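Local atomic coordinates of acetyl-CoA C-acetyltransferase (Syntrophomonas wolfei subsp. wolfei, PDB entry 7N7Z), a protein that probably catalyses the transfer of an acetyl group between two acetyl-CoA molecules, giving acetoacetyl-CoA and free coenzyme A, or the reverse cleavage, as thiolases do. Residues G46-P49 / G50-D53; M263-K266 / K267-L271. All coordinates share one frame; numbering follows the deposited sequence.

Contact 1 (residues 46-53) and contact 2 (residues 263-271) are both local, partly buried structures at the edge of the fold, their centres about 25 and 27 Å from the chain's centre and about 12 Å apart. Contact 1 is a turn between helix 30-45 and strand 54-58, whereas contact 2 runs from strand 254-264 into the short helix 265-270. An Asx turn opens the one, a serine N-cap the other; the first has a 3-10 pattern of bonds, the second an alpha-helical one with charged side chains on its outer face. They meet apolarly, Val47 CG2 lying 3.9 Å from Met263 CE and Ile51 CD1 4.0 Å from Leu271 CD1, and both pack on Ile113 of strand 113-121.

Contact 1: G46-P49 / G50-D53; sequences GVDP and GIID
The amide N of Gly50 donates to carboxylate oxygen OD1 of Asp48 over 3.2 Å, an almost straight bond (171° at the hydrogen) that meets the oxygen from above the carboxylate plane. From residue i to i+2, it closes an Asx turn. CG of Asp48 stands opposite its own backbone N (chi1 168°), which carries the carboxylate forward along the chain to the start of the 3-10 turn. The carbonyl of the same residue takes the next amide: Ile51 N to Asp48 O is also 3.2 Å, with the donor 45° out of the carbonyl plane. Asp48 thus accepts twice, once through its side chain and once through its backbone, and a weak bond from Ile52 N to Pro49 O at 3.4 Å follows. Both backbone bonds span three residues, the spacing of a 3-10 turn.

Val47 and Ile52 are the buried side chains. Val47 uses its two branches separately: CG2 lies 3.9 Å from CD1 at the end of Ile51, while CG1 faces CD1 of Ile52 at 4.2 Å, those two side chains being roughly perpendicular. Ile52 CD1 also touches Pro49, 4.0 Å from its CA. Ile42 of helix 30-45 and Ile113 of strand 113-121 both touch Val47 and Ile52.

Upstream, Gly46 ends helix 30-45 in a Schellman motif, with the positive phi that glycine readily adopts. The chain therefore passes from helix to strand 54-58 through a turn whose exposed Asp48 takes the amides of Gly50 and Ile51, while Val47 and Ile52 are buried against the helix and sheet it connects.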
loop_
_atom_site.group_PDB
_atom_site.type_symbol
_atom_site.label_atom_id
_atom_site.label_comp_id
_atom_site.label_asym_id
_atom_site.label_seq_id
_atom_site.Cartn_x
_atom_site.Cartn_y
_atom_site.Cartn_z
ATOM N N GLY B 46 -41.739 -12.704 -12.258
ATOM C CA GLY B 46 -42.339 -14.022 -12.246
ATOM C C GLY B 46 -41.699 -14.992 -13.208
ATOM O O GLY B 46 -42.368 -15.916 -13.684
ATOM N N VAL B 47 -40.417 -14.808 -13.514
ATOM C CA VAL B 47 -39.694 -15.657 -14.453
ATOM C C VAL B 47 -38.802 -16.607 -13.673
ATOM O O VAL B 47 -38.208 -16.228 -12.655
ATOM C CB VAL B 47 -38.863 -14.811 -15.438
ATOM C CG1 VAL B 47 -37.648 -14.213 -14.735
ATOM C CG2 VAL B 47 -38.432 -15.655 -16.627
ATOM N N ASP B 48 -38.706 -17.840 -14.144
ATOM C CA ASP B 48 -37.768 -18.793 -13.563
ATOM C C ASP B 48 -36.348 -18.365 -13.916
ATOM O O ASP B 48 -36.031 -18.243 -15.105
ATOM C CB ASP B 48 -38.045 -20.200 -14.079
ATOM C CG ASP B 48 -36.934 -21.176 -13.739
ATOM O OD1 ASP B 48 -36.344 -21.051 -12.645
ATOM O OD2 ASP B 48 -36.652 -22.071 -14.564
ATOM N N PRO B 49 -35.471 -18.113 -12.941
ATOM C CA PRO B 49 -34.107 -17.685 -13.289
ATOM C C PRO B 49 -33.354 -18.688 -14.147
ATOM O O PRO B 49 -32.382 -18.304 -14.807
ATOM C CB PRO B 49 -33.429 -17.497 -11.923
ATOM C CG PRO B 49 -34.292 -18.229 -10.943
ATOM C CD PRO B 49 -35.681 -18.153 -11.483
ATOM N N GLY B 50 -33.776 -19.951 -14.172
ATOM C CA GLY B 50 -33.061 -20.976 -14.911
ATOM C C GLY B 50 -33.145 -20.851 -16.420
ATOM O O GLY B 50 -32.394 -21.542 -17.116
ATOM N N ILE B 51 -34.029 -20.000 -16.939
ATOM C CA ILE B 51 -34.199 -19.833 -18.378
ATOM C C ILE B 51 -33.705 -18.485 -18.872
ATOM O O ILE B 51 -33.768 -18.222 -20.082
ATOM C CB ILE B 51 -35.667 -20.047 -18.797
ATOM C CG1 ILE B 51 -36.542 -18.895 -18.294
ATOM C CG2 ILE B 51 -36.175 -21.381 -18.272
ATOM C CD1 ILE B 51 -38.029 -19.148 -18.425
ATOM N N ILE B 52 -33.217 -17.621 -17.983
ATOM C CA ILE B 52 -32.676 -16.336 -18.411
ATOM C C ILE B 52 -31.433 -16.582 -19.257
ATOM O O ILE B 52 -30.564 -17.385 -18.896
ATOM C CB ILE B 52 -32.374 -15.448 -17.194
ATOM C CG1 ILE B 52 -33.682 -15.068 -16.493
ATOM C CG2 ILE B 52 -31.601 -14.202 -17.619
ATOM C CD1 ILE B 52 -33.501 -14.277 -15.205
ATOM N N ASP B 53 -31.344 -15.886 -20.393
ATOM C CA ASP B 53 -30.325 -16.210 -21.384
ATOM C C ASP B 53 -28.972 -15.584 -21.067
ATOM O O ASP B 53 -27.938 -16.120 -21.483
ATOM C CB ASP B 53 -30.783 -15.756 -22.772
ATOM C CG ASP B 53 -31.939 -16.580 -23.298
ATOM O OD1 ASP B 53 -31.869 -17.823 -23.209
ATOM O OD2 ASP B 53 -32.918 -15.984 -23.798
#

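Contact 2: M263-K266 / K267-L271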
loop_
_atom_site.group_PDB
_atom_site.type_symbol
_atom_site.label_atom_id
_atom_site.label_comp_id
_atom_site.label_asym_id
_atom_site.label_seq_id
_atom_site.Cartn_x
_atom_site.Cartn_y
_atom_site.Cartn_z
ATOM N N MET B 263 -37.338 -8.699 -22.033
ATOM C CA MET B 263 -37.846 -9.823 -22.801
ATOM C C MET B 263 -38.347 -9.343 -24.153
ATOM O O MET B 263 -38.806 -8.206 -24.297
ATOM C CB MET B 263 -38.994 -10.531 -22.075
ATOM C CG MET B 263 -38.554 -11.462 -20.973
ATOM S SD MET B 263 -39.949 -12.331 -20.236
ATOM C CE MET B 263 -39.397 -12.431 -18.535
ATOM N N SER B 264 -38.261 -10.229 -25.140
ATOM C CA SER B 264 -39.002 -10.025 -26.374
ATOM C C SER B 264 -40.493 -10.067 -26.072
ATOM O O SER B 264 -40.950 -10.841 -25.225
ATOM C CB SER B 264 -38.635 -11.095 -27.402
ATOM O OG SER B 264 -39.157 -12.357 -27.027
ATOM N N LYS B 265 -41.253 -9.208 -26.754
ATOM C CA LYS B 265 -42.698 -9.174 -26.553
ATOM C C LYS B 265 -43.306 -10.565 -26.672
ATOM O O LYS B 265 -44.200 -10.931 -25.900
ATOM C CB LYS B 265 -43.337 -8.226 -27.569
ATOM C CG LYS B 265 -44.624 -7.558 -27.102
ATOM C CD LYS B 265 -45.225 -6.714 -28.220
ATOM C CE LYS B 265 -46.590 -6.159 -27.847
ATOM N NZ LYS B 265 -46.481 -4.894 -27.061
ATOM N N LYS B 266 -42.827 -11.359 -27.631
ATOM C CA LYS B 266 -43.419 -12.668 -27.878
ATOM C C LYS B 266 -43.016 -13.693 -26.826
ATOM O O LYS B 266 -43.785 -14.620 -26.550
ATOM C CB LYS B 266 -43.027 -13.155 -29.273
ATOM C CG LYS B 266 -43.634 -12.324 -30.397
ATOM C CD LYS B 266 -42.985 -12.631 -31.742
ATOM C CE LYS B 266 -44.024 -12.879 -32.829
ATOM N NZ LYS B 266 -43.498 -13.751 -33.919
ATOM N N LYS B 267 -41.829 -13.555 -26.232
ATOM C CA LYS B 267 -41.447 -14.462 -25.154
ATOM C C LYS B 267 -42.240 -14.169 -23.887
ATOM O O LYS B 267 -42.612 -15.091 -23.152
ATOM C CB LYS B 267 -39.946 -14.358 -24.880
ATOM C CG LYS B 267 -39.429 -15.362 -23.852
ATOM C CD LYS B 267 -39.452 -16.794 -24.383
ATOM C CE LYS B 267 -39.117 -17.800 -23.290
ATOM N NZ LYS B 267 -39.019 -19.192 -23.816
ATOM N N CYS B 268 -42.503 -12.889 -23.613
ATOM C CA CYS B 268 -43.323 -12.540 -22.457
ATOM C C CYS B 268 -44.733 -13.100 -22.601
ATOM O O CYS B 268 -45.332 -13.558 -21.620
ATOM C CB CYS B 268 -43.362 -11.022 -22.286
ATOM S SG CYS B 268 -44.337 -10.471 -20.872
ATOM N N GLU B 269 -45.276 -13.079 -23.820
ATOM C CA GLU B 269 -46.610 -13.628 -24.045
ATOM C C GLU B 269 -46.616 -15.142 -23.888
ATOM O O GLU B 269 -47.565 -15.711 -23.333
ATOM C CB GLU B 269 -47.106 -13.234 -25.437
ATOM C CG GLU B 269 -47.245 -11.732 -25.647
ATOM C CD GLU B 269 -47.177 -11.332 -27.111
ATOM O OE1 GLU B 269 -46.906 -12.208 -27.960
ATOM O OE2 GLU B 269 -47.393 -10.139 -27.414
ATOM N N GLU B 270 -45.566 -15.812 -24.370
ATOM C CA GLU B 270 -45.514 -17.267 -24.284
ATOM C C GLU B 270 -45.526 -17.737 -22.835
ATOM O O GLU B 270 -46.110 -18.781 -22.518
ATOM C CB GLU B 270 -44.268 -17.786 -25.002
ATOM C CG GLU B 270 -44.384 -19.217 -25.496
ATOM C CD GLU B 270 -43.069 -19.969 -25.413
ATOM O OE1 GLU B 270 -42.129 -19.609 -26.154
ATOM O OE2 GLU B 270 -42.975 -20.919 -24.607
ATOM N N LEU B 271 -44.886 -16.984 -21.941
ATOM C CA LEU B 271 -44.819 -17.337 -20.530
ATOM C C LEU B 271 -46.006 -16.816 -19.730
ATOM O O LEU B 271 -46.086 -17.080 -18.525
ATOM C CB LEU B 271 -43.520 -16.804 -19.915
ATOM C CG LEU B 271 -42.215 -17.419 -20.426
ATOM C CD1 LEU B 271 -41.019 -16.784 -19.730
ATOM C CD2 LEU B 271 -42.204 -18.929 -20.237
#
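Ser264 O receives the amide of Cys268 at 3.0 Å, nearly in line with its C=O bond (168°), which is the i to i+4 spacing of an alpha helix. Two further bonds of that spacing follow: Glu269 N to Lys265 O at 3.2 Å and Glu270 N to Lys266 O at 3.1 Å, each donor tilted from the carbonyl plane. Lys267 N makes a weak, bent bond to Ser264 O as well.

Its stronger partner is the hydroxyl of Ser264, whose OG accepts from Lys267 N over 3.0 Å with 145° at the hydrogen. With chi1 at 71°, OG sits between the backbone N and carbonyl carbon of its own residue and reaches forward to the first turn. This is a serine N-cap, placed where strand 254-264, which lies between strands 113-121 and 8-20 in the sheet, gives way to helix 265-270; the backbone of Ser264 also bonds with Asp112, next to strand 113-121.

On the buried side, Met263 points toward the helix and sets SD 4.0 Å from Cys268 CA. Val11 of strand 8-20 and Leu273 touch both side chains.

The outer face is charged. Glu269 folds back over the first turn, its CG only 3.2 Å from Lys265 O, and its OE2 lies 3.8 Å from Lys265 CG, so it meets the aliphatic part of that lysine while the two charged ends stay separated. Three residues apart, Lys267 NZ and Glu270 OE1 form a long salt bridge, and the side chain of Lys267 touches Ile113.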